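Local coordinates for ankyrin repeat and SAM domain-containing protein 4B (Mus musculus, PDB 5F3X) that probably acts as a scaffold that brings partner proteins together through its ankyrin repeats, SAM domain and C-terminal PDZ-binding motif, at residues G54-K57 and K58-A62. Sequence-based numbering, arbitrary orientation.
Sequences GPRK and KVLSA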
loop_
_atom_site.group_PDB
_atom_site.type_symbol
_atom_site.label_atom_id
_atom_site.label_comp_id
_atom_site.label_asym_id
_atom_site.label_seq_id
_atom_site.Cartn_x
_atom_site.Cartn_y
_atom_site.Cartn_z
ATOM N N GLY B 54 -33.398 5.985 2.883
ATOM C CA GLY B 54 -32.441 5.055 3.421
ATOM C C GLY B 54 -31.093 5.138 2.743
ATOM O O GLY B 54 -30.068 5.372 3.388
ATOM N N PRO B 55 -31.051 4.932 1.424
ATOM C CA PRO B 55 -29.744 4.997 0.753
ATOM C C PRO B 55 -29.192 6.398 0.671
ATOM O O PRO B 55 -27.971 6.557 0.631
ATOM C CB PRO B 55 -30.000 4.383 -0.631
ATOM C CG PRO B 55 -31.441 4.153 -0.736
ATOM C CD PRO B 55 -32.062 4.222 0.616
ATOM N N ARG B 56 -30.043 7.424 0.677
ATOM C CA ARG B 56 -29.535 8.792 0.741
ATOM C C ARG B 56 -28.654 8.974 1.964
ATOM O O ARG B 56 -27.527 9.465 1.861
ATOM C CB ARG B 56 -30.694 9.785 0.764
ATOM C CG ARG B 56 -30.836 10.619 -0.484
ATOM C CD ARG B 56 -32.280 11.033 -0.711
ATOM N NE ARG B 56 -32.911 11.621 0.475
ATOM C CZ ARG B 56 -34.201 11.485 0.756
ATOM N NH1 ARG B 56 -34.969 10.787 -0.060
ATOM N NH2 ARG B 56 -34.729 12.030 1.851
ATOM N N LYS B 57 -29.146 8.543 3.136
ATOM C CA LYS B 57 -28.373 8.677 4.367
ATOM C C LYS B 57 -27.070 7.885 4.295
ATOM O O LYS B 57 -26.015 8.384 4.696
ATOM C CB LYS B 57 -29.214 8.236 5.557
ATOM C CG LYS B 57 -30.521 9.025 5.761
ATOM C CD LYS B 57 -30.301 10.515 6.058
ATOM C CE LYS B 57 -30.450 11.421 4.806
ATOM N NZ LYS B 57 -29.680 12.680 4.945
ATOM N N LYS B 58 -27.113 6.659 3.764
ATOM C CA LYS B 58 -25.895 5.860 3.672
ATOM C C LYS B 58 -24.889 6.504 2.733
ATOM O O LYS B 58 -23.706 6.620 3.067
ATOM C CB LYS B 58 -26.222 4.430 3.226
ATOM C CG LYS B 58 -26.751 3.540 4.361
ATOM C CD LYS B 58 -27.610 2.388 3.855
ATOM C CE LYS B 58 -28.146 1.590 5.037
ATOM N NZ LYS B 58 -28.767 0.296 4.604
ATOM N N VAL B 59 -25.344 6.943 1.555
ATOM C CA VAL B 59 -24.460 7.657 0.627
ATOM C C VAL B 59 -23.855 8.889 1.295
ATOM O O VAL B 59 -22.643 9.107 1.237
ATOM C CB VAL B 59 -25.205 8.049 -0.663
ATOM C CG1 VAL B 59 -24.283 8.739 -1.570
ATOM C CG2 VAL B 59 -25.706 6.846 -1.389
ATOM N N LEU B 60 -24.684 9.726 1.930
ATOM C CA LEU B 60 -24.127 10.985 2.413
ATOM C C LEU B 60 -23.237 10.759 3.618
ATOM O O LEU B 60 -22.236 11.464 3.789
ATOM C CB LEU B 60 -25.223 12.010 2.715
ATOM C CG LEU B 60 -26.034 12.470 1.486
ATOM C CD1 LEU B 60 -27.532 12.651 1.779
ATOM C CD2 LEU B 60 -25.441 13.718 0.879
ATOM N N SER B 61 -23.550 9.756 4.428
ATOM C CA SER B 61 -22.647 9.376 5.502
ATOM C C SER B 61 -21.279 9.027 4.941
ATOM O O SER B 61 -20.255 9.527 5.420
ATOM C CB SER B 61 -23.239 8.200 6.272
ATOM O OG SER B 61 -22.298 7.611 7.149
ATOM N N ALA B 62 -21.252 8.194 3.896
ATOM C CA ALA B 62 -19.993 7.758 3.302
ATOM C C ALA B 62 -19.245 8.919 2.669
ATOM O O ALA B 62 -18.014 8.997 2.759
ATOM C CB ALA B 62 -20.255 6.671 2.261
#
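Val59 CG2 lies beside Pro55 O and Leu60 CD1 beside Arg56 O, each one turn on in helix 53-71, the long C-terminal helix of the SAM domain. Four successive i to i+4 backbone hydrogen bonds join the two turns. The one from Val59 N to Pro55 O is almost straight, with an N-H...O angle of 173°. That from Lys58 N to Gly54 O is longer, at 3.2 Å. Pro55, which has no amide hydrogen to give, still accepts through its carbonyl.

The packed side of the helix faces the rest of the domain. In Val59 a chi1 of -179° leaves CG2 beside the backbone N, facing Pro55 O; the side chain is buried against Leu21 and Met51, while the Pro55 ring touches Phe24. Leu60 reaches back along the helix, bringing CD1 to 4.4 Å from Arg56 CB, and both side chains rest on Leu46 of helix 43-48. Beyond this apolar patch Arg56 swings its guanidinium group away from Leu60: NE forms a salt bridge with Asp43 OD1, and NH1 a hydrogen bond with the carbonyl of Met51.

Lys57 and Lys58 lie on the exposed side, with Ser61 at its margin, and their side-chain contacts across the turn are sparse. Lys57 bends at chi2 and chi3, which carries NZ to within 3.8 Å of Leu60 CD1. Lys58 instead runs extended beyond CG, passing Gly54 O with CD at 3.9 Å before its ammonium leads away. Ser61 is tied to the earlier turn by its N, 2.8 Å from Lys57 O.

The backbone ladder therefore holds the turns together, while apolar contacts and the Arg56 bonds fasten the helix to helix 43-48 and the neighbouring loops; Asp43 OD1, also in a weak, long ion pair with Lys57 NZ, probably offsets part of the positive charge.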